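Putative xylanase (Bacteroides fragilis, PDB 2P1G) is of unproven function, possibly a glycosidase acting on xylan, and belongs to an N-acetylmuramoyl-L-alanine amidase-like family of the peptidase CA clan. Local coordinates at residues Leu10-Gly15 against Leu51-Cys56; Asp30-Ile35 against Asp83-Arg88; Asn97-Val100 against Leu104-Asp107; Ala110-Phe115 against Leu169-Asn174; Ser209-Gly212 against Gly217-Ala220. All coordinates share one frame; numbering follows the deposited sequence.

Starting from the N terminus, interaction 1 brings helix 10-14 against the end of helix 43-54 and closes the first loop. Interaction 2 crosses it: residues 30-35 lie within that loop, but their partners, 83-88, come after it, in the loop between helices 65-76 and 92-101. The other three follow in series. Interaction 3 is a tight turn from helix 92-101 into strand 106-107; its Leu-104 and Leu-105 pack on Leu-55 and Leu-51 of interaction 1. Helix 108-112 leads directly into interaction 4, which spans 54 residues to the loop before strand 177-182, where Asn-174 touches Leu-10. Interaction 5 links the loops before and after strand 213-216, about 20 Å between centres from interaction 1.

Interaction 1 of 5, residues Leu10-Gly15 against Leu51-Cys56; sequences LSNGLG and LAMALC
Asn-12 and Ala-54 mark the closest approach of the two backbones, their CA atoms 6.4 Å apart where one turn of helix 10-14 lies against the C-terminal end of helix 43-54. A single side chain spans the gap. Asn-12 has its CG beside the backbone N and anti to the carbonyl carbon (chi1 -77°), which carries the amide over to the facing helix, where its two ends meet different residues. OD1 of Asn-12 lies 3.6 Å from CB of Met-53, with the sulfur of the same methionine a little farther off. On the other end of the amide, ND2 of Asn-12 is 3.5 Å from CA of Ala-54 and 3.8 Å from its CB. These are van der Waals contacts; the hydrogen bond of ND2 goes to OE1 of Gln-59, whose own NE2 in turn donates to the carbonyl oxygens of Met-53 and Cys-56. Gln-59 thus ties the asparagine to the end of the helix it touches. Met-53 starts toward Asn-12, but its extended chain then leads away to rest on Phe-16 and Phe-68. Around this surface contact, helix 65-76 packs on 51-55 through Phe-68, Asn-71 and Ile-75, while Leu-10 and Leu-14 turn to Ile-196 of strand 189-198 and Leu-205 of strand 201-208.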
loop_
_atom_site.group_PDB
_atom_site.type_symbol
_atom_site.label_atom_id
_atom_site.label_comp_id
_atom_site.label_asym_id
_atom_site.label_seq_id
_atom_site.Cartn_x
_atom_site.Cartn_y
_atom_site.Cartn_z
ATOM N N LEU A 10 0.059 -7.792 12.304
ATOM C CA LEU A 10 1.235 -8.612 12.212
ATOM C C LEU A 10 0.909 -10.101 12.199
ATOM O O LEU A 10 1.431 -10.821 11.363
ATOM C CB LEU A 10 2.198 -8.259 13.338
ATOM C CG LEU A 10 3.640 -8.648 13.107
ATOM C CD1 LEU A 10 4.106 -8.249 11.700
ATOM C CD2 LEU A 10 4.486 -8.018 14.208
ATOM N N SER A 11 0.020 -10.566 13.083
ATOM C CA SER A 11 -0.282 -12.000 13.122
ATOM C C SER A 11 -0.878 -12.496 11.805
ATOM O O SER A 11 -0.510 -13.565 11.311
ATOM C CB SER A 11 -1.196 -12.361 14.295
ATOM O OG SER A 11 -2.474 -11.751 14.153
ATOM N N ASN A 12 -1.797 -11.731 11.231
ATOM C CA ASN A 12 -2.334 -12.122 9.931
ATOM C C ASN A 12 -1.303 -12.041 8.810
ATOM O O ASN A 12 -1.199 -12.959 7.972
ATOM C CB ASN A 12 -3.607 -11.340 9.606
ATOM C CG ASN A 12 -4.807 -11.873 10.359
ATOM O OD1 ASN A 12 -5.241 -13.004 10.134
ATOM N ND2 ASN A 12 -5.339 -11.074 11.253
ATOM N N GLY A 13 -0.510 -10.972 8.823
ATOM C CA GLY A 13 0.556 -10.785 7.843
ATOM C C GLY A 13 1.568 -11.922 7.866
ATOM O O GLY A 13 1.999 -12.406 6.817
ATOM N N LEU A 14 1.936 -12.359 9.074
ATOM C CA LEU A 14 2.986 -13.360 9.212
ATOM C C LEU A 14 2.582 -14.702 8.625
ATOM O O LEU A 14 3.436 -15.479 8.208
ATOM C CB LEU A 14 3.455 -13.480 10.661
ATOM C CG LEU A 14 4.390 -12.368 11.147
ATOM C CD1 LEU A 14 4.528 -12.434 12.668
ATOM C CD2 LEU A 14 5.775 -12.429 10.457
ATOM N N GLY A 15 1.276 -14.954 8.570
ATOM C CA GLY A 15 0.755 -16.172 7.949
ATOM C C GLY A 15 1.035 -16.268 6.457
ATOM O O GLY A 15 0.897 -17.341 5.846
ATOM N N LEU A 51 -4.848 -6.711 6.146
ATOM C CA LEU A 51 -5.759 -5.737 6.745
ATOM C C LEU A 51 -7.184 -6.255 6.785
ATOM O O LEU A 51 -7.863 -6.135 7.816
ATOM C CB LEU A 51 -5.705 -4.398 5.995
ATOM C CG LEU A 51 -6.539 -3.233 6.552
ATOM C CD1 LEU A 51 -6.312 -3.023 8.046
ATOM C CD2 LEU A 51 -6.210 -1.948 5.775
ATOM N N ALA A 52 -7.646 -6.809 5.665
ATOM C CA ALA A 52 -9.027 -7.261 5.588
ATOM C C ALA A 52 -9.300 -8.379 6.593
ATOM O O ALA A 52 -10.403 -8.450 7.157
ATOM C CB ALA A 52 -9.388 -7.701 4.156
ATOM N N MET A 53 -8.311 -9.249 6.806
ATOM C CA MET A 53 -8.373 -10.290 7.835
ATOM C C MET A 53 -8.381 -9.694 9.243
ATOM O O MET A 53 -9.235 -10.039 10.075
ATOM C CB MET A 53 -7.185 -11.266 7.683
ATOM C CG MET A 53 -7.194 -12.064 6.381
ATOM S SD MET A 53 -5.799 -13.227 6.256
ATOM C CE MET A 53 -5.950 -13.644 4.535
ATOM N N ALA A 54 -7.447 -8.780 9.500
ATOM C CA ALA A 54 -7.268 -8.206 10.818
ATOM C C ALA A 54 -8.502 -7.437 11.324
ATOM O O ALA A 54 -8.714 -7.343 12.526
ATOM C CB ALA A 54 -6.054 -7.320 10.839
ATOM N N LEU A 55 -9.280 -6.875 10.397
ATOM C CA LEU A 55 -10.464 -6.088 10.720
ATOM C C LEU A 55 -11.638 -6.963 11.145
ATOM O O LEU A 55 -12.584 -6.466 11.774
ATOM C CB LEU A 55 -10.874 -5.247 9.514
ATOM C CG LEU A 55 -9.999 -4.007 9.280
ATOM C CD1 LEU A 55 -10.359 -3.402 7.949
ATOM C CD2 LEU A 55 -10.163 -2.974 10.393
ATOM N N CYS A 56 -11.574 -8.248 10.815
ATOM C CA CYS A 56 -12.673 -9.177 11.121
ATOM C C CYS A 56 -12.856 -9.325 12.636
ATOM O O CYS A 56 -11.877 -9.367 13.382
ATOM C CB CYS A 56 -12.467 -10.542 10.448
ATOM S SG CYS A 56 -12.594 -10.565 8.617
#

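Interaction 2 of 5, residues Asp30-Ile35 against Asp83-Arg88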
loop_
_atom_site.group_PDB
_atom_site.type_symbol
_atom_site.label_atom_id
_atom_site.label_comp_id
_atom_site.label_asym_id
_atom_site.label_seq_id
_atom_site.Cartn_x
_atom_site.Cartn_y
_atom_site.Cartn_z
ATOM N N ASP A 30 -11.656 -10.123 -17.677
ATOM C CA ASP A 30 -12.029 -9.128 -18.675
ATOM C C ASP A 30 -12.821 -7.958 -18.083
ATOM O O ASP A 30 -12.739 -6.831 -18.580
ATOM C CB ASP A 30 -12.847 -9.789 -19.795
ATOM C CG ASP A 30 -12.042 -10.813 -20.605
ATOM O OD1 ASP A 30 -10.808 -10.674 -20.754
ATOM O OD2 ASP A 30 -12.670 -11.767 -21.117
ATOM N N THR A 31 -13.605 -8.225 -17.040
ATOM C CA THR A 31 -14.362 -7.164 -16.380
ATOM C C THR A 31 -13.872 -7.078 -14.952
ATOM O O THR A 31 -13.381 -8.058 -14.404
ATOM C CB THR A 31 -15.871 -7.457 -16.384
ATOM O OG1 THR A 31 -16.118 -8.687 -15.685
ATOM C CG2 THR A 31 -16.383 -7.581 -17.811
ATOM N N GLU A 32 -14.001 -5.904 -14.351
ATOM C CA GLU A 32 -13.500 -5.721 -12.993
ATOM C C GLU A 32 -14.528 -6.238 -11.999
ATOM O O GLU A 32 -15.687 -5.800 -12.025
ATOM C CB GLU A 32 -13.223 -4.238 -12.737
ATOM C CG GLU A 32 -12.620 -3.947 -11.355
ATOM C CD GLU A 32 -11.172 -4.392 -11.231
ATOM O OE1 GLU A 32 -10.430 -4.411 -12.247
ATOM O OE2 GLU A 32 -10.760 -4.703 -10.088
ATOM N N ASP A 33 -14.088 -7.164 -11.138
ATOM C CA ASP A 33 -14.859 -7.650 -10.007
ATOM C C ASP A 33 -13.871 -8.019 -8.907
ATOM O O ASP A 33 -12.653 -8.011 -9.124
ATOM C CB ASP A 33 -15.702 -8.874 -10.392
ATOM C CG ASP A 33 -16.965 -9.014 -9.548
ATOM O OD1 ASP A 33 -17.081 -8.405 -8.454
ATOM O OD2 ASP A 33 -17.873 -9.749 -9.996
ATOM N N LEU A 34 -14.382 -8.369 -7.740
ATOM C CA LEU A 34 -13.506 -8.690 -6.624
ATOM C C LEU A 34 -12.756 -10.008 -6.864
ATOM O O LEU A 34 -13.373 -11.059 -7.084
ATOM C CB LEU A 34 -14.304 -8.751 -5.320
ATOM C CG LEU A 34 -13.500 -8.879 -4.016
ATOM C CD1 LEU A 34 -12.637 -7.614 -3.760
ATOM C CD2 LEU A 34 -14.428 -9.124 -2.879
ATOM N N ILE A 35 -11.428 -9.931 -6.847
ATOM C CA ILE A 35 -10.581 -11.123 -6.931
ATOM C C ILE A 35 -9.873 -11.375 -5.606
ATOM O O ILE A 35 -9.184 -10.489 -5.100
ATOM C CB ILE A 35 -9.524 -10.986 -8.056
ATOM C CG1 ILE A 35 -10.211 -10.980 -9.427
ATOM C CG2 ILE A 35 -8.463 -12.125 -7.963
ATOM C CD1 ILE A 35 -9.236 -10.851 -10.587
ATOM N N ASP A 83 -16.656 -0.615 -9.809
ATOM C CA ASP A 83 -17.160 0.063 -11.009
ATOM C C ASP A 83 -16.040 0.218 -12.053
ATOM O O ASP A 83 -15.572 1.324 -12.349
ATOM C CB ASP A 83 -17.779 1.411 -10.643
ATOM C CG ASP A 83 -18.463 2.101 -11.817
ATOM O OD1 ASP A 83 -18.797 1.433 -12.824
ATOM O OD2 ASP A 83 -18.673 3.326 -11.708
ATOM N N GLY A 84 -15.605 -0.917 -12.585
ATOM C CA GLY A 84 -14.600 -0.905 -13.633
ATOM C C GLY A 84 -13.209 -0.758 -13.052
ATOM O O GLY A 84 -13.035 -0.578 -11.838
ATOM N N TYR A 85 -12.217 -0.833 -13.931
ATOM C CA TYR A 85 -10.819 -0.792 -13.521
ATOM C C TYR A 85 -10.471 0.457 -12.720
ATOM O O TYR A 85 -9.676 0.390 -11.785
ATOM C CB TYR A 85 -9.965 -0.834 -14.779
ATOM C CG TYR A 85 -8.478 -0.693 -14.557
ATOM C CD1 TYR A 85 -7.729 -1.760 -14.056
ATOM C CD2 TYR A 85 -7.812 0.497 -14.877
ATOM C CE1 TYR A 85 -6.321 -1.651 -13.893
ATOM C CE2 TYR A 85 -6.428 0.621 -14.715
ATOM C CZ TYR A 85 -5.696 -0.455 -14.210
ATOM O OH TYR A 85 -4.334 -0.342 -14.045
ATOM N N THR A 86 -11.034 1.606 -13.099
ATOM C CA THR A 86 -10.611 2.850 -12.449
ATOM C C THR A 86 -11.225 3.044 -11.066
ATOM O O THR A 86 -10.835 3.973 -10.376
ATOM C CB THR A 86 -10.850 4.109 -13.302
ATOM O OG1 THR A 86 -12.250 4.280 -13.525
ATOM C CG2 THR A 86 -10.142 3.993 -14.630
ATOM N N SER A 87 -12.177 2.193 -10.676
ATOM C CA SER A 87 -12.706 2.231 -9.304
ATOM C C SER A 87 -11.756 1.582 -8.302
ATOM O O SER A 87 -11.912 1.731 -7.084
ATOM C CB SER A 87 -14.080 1.562 -9.231
ATOM O OG SER A 87 -13.960 0.157 -9.445
ATOM N N ARG A 88 -10.796 0.814 -8.805
ATOM C CA ARG A 88 -9.818 0.183 -7.928
ATOM C C ARG A 88 -8.783 1.236 -7.554
ATOM O O ARG A 88 -8.421 2.081 -8.371
ATOM C CB ARG A 88 -9.139 -0.973 -8.653
ATOM C CG ARG A 88 -8.834 -2.186 -7.797
ATOM C CD ARG A 88 -8.731 -3.415 -8.739
ATOM N NE ARG A 88 -7.358 -3.486 -9.109
ATOM C CZ ARG A 88 -6.825 -3.870 -10.251
ATOM N NH1 ARG A 88 -7.527 -4.294 -11.320
ATOM N NH2 ARG A 88 -5.522 -3.814 -10.277
HETATM O O HOH W 1 -16.782 -3.549 -12.587
#
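Arg-88 reaches the carboxylate of Glu-32 with one end of its guanidinium, forming a salt bridge in which NH1 of Arg-88 donates to OE1 of Glu-32 at 3.0 Å. The acceptor is met on its syn side and lies close to the guanidinium plane, although the two flat groups are turned 35° apart and the N-H...O angle is 151°. Each partner has a second tie: NH2 of Arg-88 forms a salt bridge with Glu-27, and OE2 of Glu-32 is hydrogen-bonded to the hydroxyl of Tyr-77, though the place of OE2 is less certain in the model. The charge of the arginine is therefore probably shared between two glutamates. A water joins the backbones, giving a hydrogen bond to O of Glu-32 at 2.6 Å and accepting one from N of Gly-84 at 2.9 Å. Packing follows from the shape of Glu-32, whose CG is anti to the backbone N (chi1 -177°) before the chain bends at chi2. This lays its methylenes along the backbone of Gly-84, with CG of Glu-32 3.4 Å from O of Gly-84. That oxygen is held from within its own turn by both N and OG of Ser-87. The contact joins two loops: Leu-34 continues onto Leu-72 of helix 65-76, Arg-88 touches Arg-76 of that helix, and Thr-86 packs against helix 138-151.

Interaction 3 of 5, residues Asn97-Val100 against Leu104-Asp107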
loop_
_atom_site.group_PDB
_atom_site.type_symbol
_atom_site.label_atom_id
_atom_site.label_comp_id
_atom_site.label_asym_id
_atom_site.label_seq_id
_atom_site.Cartn_x
_atom_site.Cartn_y
_atom_site.Cartn_z
ATOM N N ASN A 97 -5.993 7.426 1.545
ATOM C CA ASN A 97 -7.096 8.371 1.788
ATOM C C ASN A 97 -8.428 7.628 1.969
ATOM O O ASN A 97 -9.227 7.980 2.829
ATOM C CB ASN A 97 -7.224 9.352 0.622
ATOM C CG ASN A 97 -8.278 10.402 0.864
ATOM O OD1 ASN A 97 -8.192 11.188 1.824
ATOM N ND2 ASN A 97 -9.301 10.413 0.014
ATOM N N ASN A 98 -8.648 6.600 1.144
ATOM C CA ASN A 98 -9.889 5.825 1.185
ATOM C C ASN A 98 -10.058 5.169 2.547
ATOM O O ASN A 98 -11.139 5.211 3.149
ATOM C CB ASN A 98 -9.898 4.760 0.073
ATOM C CG ASN A 98 -11.152 3.867 0.116
ATOM O OD1 ASN A 98 -12.259 4.343 -0.131
ATOM N ND2 ASN A 98 -10.967 2.577 0.396
ATOM N N ALA A 99 -8.973 4.586 3.040
ATOM C CA ALA A 99 -9.020 3.798 4.255
ATOM C C ALA A 99 -9.098 4.737 5.456
ATOM O O ALA A 99 -9.817 4.446 6.401
ATOM C CB ALA A 99 -7.785 2.902 4.345
ATOM N N VAL A 100 -8.385 5.869 5.398
ATOM C CA VAL A 100 -8.401 6.825 6.506
ATOM C C VAL A 100 -9.778 7.472 6.642
ATOM O O VAL A 100 -10.310 7.569 7.757
ATOM C CB VAL A 100 -7.304 7.900 6.386
ATOM C CG1 VAL A 100 -7.490 8.969 7.504
ATOM C CG2 VAL A 100 -5.937 7.278 6.497
ATOM N N LEU A 104 -10.841 3.123 8.840
ATOM C CA LEU A 104 -10.197 1.807 8.899
ATOM C C LEU A 104 -8.748 1.902 9.334
ATOM O O LEU A 104 -8.258 0.995 10.019
ATOM C CB LEU A 104 -10.247 1.127 7.553
ATOM C CG LEU A 104 -11.684 0.871 7.142
ATOM C CD1 LEU A 104 -11.666 0.289 5.760
ATOM C CD2 LEU A 104 -12.306 -0.084 8.176
ATOM N N LEU A 105 -8.091 2.994 8.933
ATOM C CA LEU A 105 -6.714 3.277 9.322
ATOM C C LEU A 105 -6.621 4.658 9.937
ATOM O O LEU A 105 -7.341 5.562 9.524
ATOM C CB LEU A 105 -5.778 3.206 8.105
ATOM C CG LEU A 105 -5.596 1.838 7.426
ATOM C CD1 LEU A 105 -4.736 1.944 6.170
ATOM C CD2 LEU A 105 -5.037 0.784 8.373
ATOM N N GLU A 106 -5.737 4.817 10.919
ATOM C CA GLU A 106 -5.358 6.138 11.382
ATOM C C GLU A 106 -3.997 6.516 10.810
ATOM O O GLU A 106 -3.117 5.660 10.679
ATOM C CB GLU A 106 -5.336 6.233 12.893
ATOM C CG GLU A 106 -4.676 5.122 13.606
ATOM C CD GLU A 106 -4.686 5.336 15.126
ATOM O OE1 GLU A 106 -5.772 5.626 15.694
ATOM O OE2 GLU A 106 -3.608 5.216 15.736
ATOM N N ASP A 107 -3.863 7.791 10.459
ATOM C CA ASP A 107 -2.628 8.319 9.862
ATOM C C ASP A 107 -1.723 8.755 11.014
ATOM O O ASP A 107 -1.832 9.881 11.556
ATOM C CB ASP A 107 -2.968 9.465 8.889
ATOM C CG ASP A 107 -1.777 9.943 8.105
ATOM O OD1 ASP A 107 -0.643 9.729 8.583
ATOM O OD2 ASP A 107 -1.964 10.507 6.976
HETATM O O HOH W 2 -9.228 7.250 10.186
#
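The methyl group of Ala-99 is the bump that Leu-105 receives: CB of Ala-99 lies 3.7 Å from CD1 of Leu-105, with CG of the leucine close behind. Leu-105 holds its CG beside its own backbone N (chi1 -66°), which brings CD1 against the methyl of Ala-99. On the neighbouring flank Val-100 sits over the peptide oxygen, its CA 3.4 Å from O of Leu-105 in a nearly straight CA-H...O contact, and both its methyls are near the same atom. CG2 of Val-100 also approaches CB of Asp-107. Leu-104 brings its CB up to O of Ala-99, while its side chain packs on Ile-75 and Leu-55. That carbonyl takes a hydrogen bond from N of Leu-104 at 3.0 Å and a weak one from N of Leu-105. A water donates to O of Val-100 and O of Leu-105, so the carbonyl oxygens of Ala-99 and Val-100, near the end of helix 92-101, have partners while the aliphatic surfaces close together in the buried turn.

Interaction 4 of 5, residues Ala110-Phe115 against Leu169-Asn174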
loop_
_atom_site.group_PDB
_atom_site.type_symbol
_atom_site.label_atom_id
_atom_site.label_comp_id
_atom_site.label_asym_id
_atom_site.label_seq_id
_atom_site.Cartn_x
_atom_site.Cartn_y
_atom_site.Cartn_z
ATOM N N ALA A 110 0.657 11.635 10.379
ATOM C CA ALA A 110 -0.084 12.904 10.472
ATOM C C ALA A 110 -0.147 13.428 11.900
ATOM O O ALA A 110 -0.154 14.645 12.112
ATOM C CB ALA A 110 -1.485 12.756 9.910
ATOM N N ALA A 111 -0.181 12.515 12.863
ATOM C CA ALA A 111 -0.271 12.878 14.281
ATOM C C ALA A 111 1.081 13.292 14.872
ATOM O O ALA A 111 1.136 14.080 15.826
ATOM C CB ALA A 111 -0.854 11.726 15.069
ATOM N N TYR A 112 2.163 12.765 14.320
ATOM C CA TYR A 112 3.486 12.908 14.938
ATOM C C TYR A 112 4.489 13.773 14.180
ATOM O O TYR A 112 5.303 14.480 14.783
ATOM C CB TYR A 112 4.111 11.532 15.154
ATOM C CG TYR A 112 3.580 10.791 16.343
ATOM C CD1 TYR A 112 4.243 10.843 17.590
ATOM C CD2 TYR A 112 2.430 10.039 16.241
ATOM C CE1 TYR A 112 3.748 10.139 18.699
ATOM C CE2 TYR A 112 1.938 9.334 17.338
ATOM C CZ TYR A 112 2.600 9.390 18.553
ATOM O OH TYR A 112 2.079 8.684 19.608
ATOM N N SER A 113 4.480 13.689 12.854
ATOM C CA SER A 113 5.535 14.336 12.103
ATOM C C SER A 113 5.132 15.702 11.576
ATOM O O SER A 113 4.024 15.862 11.025
ATOM C CB SER A 113 6.022 13.443 10.958
ATOM O OG SER A 113 7.031 14.126 10.234
ATOM N N PRO A 114 6.028 16.695 11.713
ATOM C CA PRO A 114 5.751 18.026 11.141
ATOM C C PRO A 114 6.136 18.138 9.669
ATOM O O PRO A 114 5.843 19.171 9.063
ATOM C CB PRO A 114 6.647 18.952 11.976
ATOM C CG PRO A 114 7.836 18.097 12.305
ATOM C CD PRO A 114 7.332 16.662 12.413
ATOM N N PHE A 115 6.761 17.094 9.103
ATOM C CA PHE A 115 7.274 17.133 7.734
ATOM C C PHE A 115 6.203 16.709 6.755
ATOM O O PHE A 115 5.351 15.895 7.085
ATOM C CB PHE A 115 8.494 16.227 7.568
ATOM C CG PHE A 115 9.674 16.631 8.415
ATOM C CD1 PHE A 115 10.604 17.563 7.936
ATOM C CD2 PHE A 115 9.867 16.070 9.678
ATOM C CE1 PHE A 115 11.716 17.923 8.717
ATOM C CE2 PHE A 115 10.969 16.432 10.466
ATOM C CZ PHE A 115 11.888 17.346 9.982
ATOM N N LEU A 169 11.271 3.959 16.089
ATOM C CA LEU A 169 10.877 5.014 17.009
ATOM C C LEU A 169 9.774 4.494 17.913
ATOM O O LEU A 169 9.032 3.581 17.543
ATOM C CB LEU A 169 10.372 6.256 16.248
ATOM C CG LEU A 169 11.338 7.038 15.353
ATOM C CD1 LEU A 169 10.566 7.979 14.438
ATOM C CD2 LEU A 169 12.355 7.802 16.189
ATOM N N PRO A 170 9.617 5.112 19.095
ATOM C CA PRO A 170 8.641 4.619 20.069
ATOM C C PRO A 170 7.213 4.647 19.509
ATOM O O PRO A 170 6.369 3.851 19.927
ATOM C CB PRO A 170 8.762 5.622 21.223
ATOM C CG PRO A 170 10.080 6.273 21.041
ATOM C CD PRO A 170 10.340 6.302 19.574
ATOM N N TRP A 171 6.957 5.538 18.560
ATOM C CA TRP A 171 5.607 5.697 18.023
ATOM C C TRP A 171 5.287 4.883 16.776
ATOM O O TRP A 171 4.167 4.940 16.259
ATOM C CB TRP A 171 5.287 7.175 17.817
ATOM C CG TRP A 171 6.254 7.979 16.989
ATOM C CD1 TRP A 171 7.287 8.757 17.456
ATOM C CD2 TRP A 171 6.197 8.205 15.568
ATOM N NE1 TRP A 171 7.901 9.407 16.412
ATOM C CE2 TRP A 171 7.246 9.100 15.245
ATOM C CE3 TRP A 171 5.354 7.741 14.535
ATOM C CZ2 TRP A 171 7.506 9.512 13.931
ATOM C CZ3 TRP A 171 5.618 8.152 13.208
ATOM C CH2 TRP A 171 6.677 9.035 12.928
ATOM N N ILE A 172 6.252 4.091 16.317
ATOM C CA ILE A 172 6.022 3.148 15.246
ATOM C C ILE A 172 6.021 1.779 15.898
ATOM O O ILE A 172 6.987 1.387 16.555
ATOM C CB ILE A 172 7.118 3.222 14.156
ATOM C CG1 ILE A 172 7.172 4.640 13.562
ATOM C CG2 ILE A 172 6.891 2.146 13.074
ATOM C CD1 ILE A 172 8.398 4.897 12.676
ATOM N N LYS A 173 4.921 1.067 15.712
ATOM C CA LYS A 173 4.662 -0.169 16.436
ATOM C C LYS A 173 4.544 -1.351 15.499
ATOM O O LYS A 173 4.128 -1.204 14.343
ATOM C CB LYS A 173 3.354 -0.013 17.226
ATOM C CG LYS A 173 3.411 1.116 18.275
ATOM C CD LYS A 173 2.077 1.261 19.018
ATOM C CE LYS A 173 2.081 2.462 19.958
ATOM N NZ LYS A 173 0.783 2.526 20.730
ATOM N N ASN A 174 4.855 -2.541 16.010
ATOM C CA ASN A 174 4.519 -3.785 15.318
ATOM C C ASN A 174 3.123 -3.736 14.696
ATOM O O ASN A 174 2.172 -3.407 15.375
ATOM C CB ASN A 174 4.511 -4.959 16.311
ATOM C CG ASN A 174 5.888 -5.581 16.509
ATOM O OD1 ASN A 174 6.810 -5.321 15.762
ATOM N ND2 ASN A 174 6.012 -6.440 17.521
HETATM O O HOH W 3 2.080 5.789 18.495
#
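The carbonyl oxygen of Trp-171 is gripped by two groups: a water donates to it at 3.2 Å, and NH2 of Arg-238 also hydrogen-bonds to it. The same water lies 3.1 Å from OH of Tyr-112, bridging the two residues beside their rings. Tyr-112 and Trp-171 form an offset stack, the phenol over the five-membered ring with centroids 4.3 Å apart and planes only 8° from parallel. With CG of Trp-171 between its backbone N and carbonyl carbon (chi1 54°), the indole is set flat against the tyrosine. Their side chains run in opposite directions, so each ring meets the other's CB. CB of Tyr-112 stands 3.8 Å from the centroid of the indole six-membered ring, almost on its normal, and CB of Trp-171 lies over the tyrosine face. The tryptophan belongs to a type I beta turn from Leu-169 to Ile-172, and the tyrosine to the last turn of helix 108-112, just before an ST turn at Ser-113. Behind the indole, on the face opposite Tyr-112, are Ile-172 CG1 and Leu-169 CB.

Interaction 5 of 5, residues Ser209-Gly212 against Gly217-Ala220; sequences SKEG and GKTA
Glu-211 and Lys-218 lean toward each other at a slant and meet only through their charged ends, in a long salt bridge with OE2 of Glu-211 3.6 Å from NZ of Lys-218. Neither chain is straight. The glutamate bends at chi2 (-86°), bringing its carboxylate round toward the lysine, while the lysine runs out from its CA and then turns at chi3 and again at chi4, so that its ammonium group comes back to the carboxylate. The backbones stay well apart, CA of Glu-211 being 9.4 Å from CA of Gly-217. The two residues flank strand 213-216, an edge strand paired antiparallel with strand 201-208: Glu-211 is in the hairpin turn that links the two, and Lys-218 in the loop leading to helix 221-226. Hydrogen bonds hold both places: N of Glu-211 donates to the side-chain OG of Ser-208, and Gly-212 pairs through its backbone with Tyr-21. At the other end Gly-217 pairs with Leu-204, and its oxygen accepts from ND1 of His-203. Both charged side chains lie on the surface, where solvent would probably weaken their attraction.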
loop_
_atom_site.group_PDB
_atom_site.type_symbol
_atom_site.label_atom_id
_atom_site.label_comp_id
_atom_site.label_asym_id
_atom_site.label_seq_id
_atom_site.Cartn_x
_atom_site.Cartn_y
_atom_site.Cartn_z
ATOM N N SER A 209 9.531 -8.420 -4.738
ATOM C CA SER A 209 9.796 -8.917 -6.078
ATOM C C SER A 209 11.261 -9.372 -6.158
ATOM O O SER A 209 11.591 -10.270 -6.930
ATOM C CB SER A 209 9.498 -7.850 -7.133
ATOM O OG SER A 209 10.308 -6.706 -6.913
ATOM N N LYS A 210 12.123 -8.768 -5.341
ATOM C CA LYS A 210 13.539 -9.170 -5.271
ATOM C C LYS A 210 13.716 -10.614 -4.793
ATOM O O LYS A 210 14.437 -11.397 -5.429
ATOM C CB LYS A 210 14.324 -8.194 -4.391
ATOM C CG LYS A 210 15.836 -8.446 -4.329
ATOM C CD LYS A 210 16.537 -7.356 -3.542
ATOM C CE LYS A 210 17.990 -7.717 -3.302
ATOM N NZ LYS A 210 18.770 -6.553 -2.813
ATOM N N GLU A 211 13.045 -10.965 -3.693
ATOM C CA GLU A 211 13.093 -12.309 -3.107
ATOM C C GLU A 211 12.094 -13.244 -3.757
ATOM O O GLU A 211 12.181 -14.467 -3.599
ATOM C CB GLU A 211 12.810 -12.258 -1.593
ATOM C CG GLU A 211 13.633 -11.235 -0.818
ATOM C CD GLU A 211 14.991 -11.755 -0.387
ATOM O OE1 GLU A 211 15.804 -12.126 -1.270
ATOM O OE2 GLU A 211 15.254 -11.784 0.844
ATOM N N GLY A 212 11.131 -12.666 -4.477
ATOM C CA GLY A 212 10.083 -13.427 -5.147
ATOM C C GLY A 212 9.026 -14.001 -4.229
ATOM O O GLY A 212 8.315 -14.935 -4.600
ATOM N N GLY A 217 12.017 -8.686 5.942
ATOM C CA GLY A 217 13.250 -8.162 5.341
ATOM C C GLY A 217 14.434 -8.373 6.260
ATOM O O GLY A 217 14.297 -8.258 7.485
ATOM N N LYS A 218 15.578 -8.730 5.672
ATOM C CA LYS A 218 16.825 -8.932 6.429
ATOM C C LYS A 218 17.474 -7.619 6.872
ATOM O O LYS A 218 18.196 -7.566 7.877
ATOM C CB LYS A 218 17.840 -9.721 5.596
ATOM C CG LYS A 218 17.423 -11.167 5.274
ATOM C CD LYS A 218 18.637 -12.007 4.822
ATOM C CE LYS A 218 19.100 -11.646 3.402
ATOM N NZ LYS A 218 18.481 -12.518 2.355
ATOM N N THR A 219 17.231 -6.563 6.110
ATOM C CA THR A 219 17.869 -5.292 6.383
ATOM C C THR A 219 16.866 -4.369 7.067
ATOM O O THR A 219 15.700 -4.308 6.645
ATOM C CB THR A 219 18.393 -4.666 5.084
ATOM O OG1 THR A 219 17.292 -4.340 4.244
ATOM C CG2 THR A 219 19.261 -5.674 4.314
ATOM N N ALA A 220 17.315 -3.670 8.112
ATOM C CA ALA A 220 16.472 -2.725 8.837
ATOM C C ALA A 220 15.848 -1.735 7.854
ATOM O O ALA A 220 16.468 -1.354 6.853
ATOM C CB ALA A 220 17.279 -1.977 9.907
#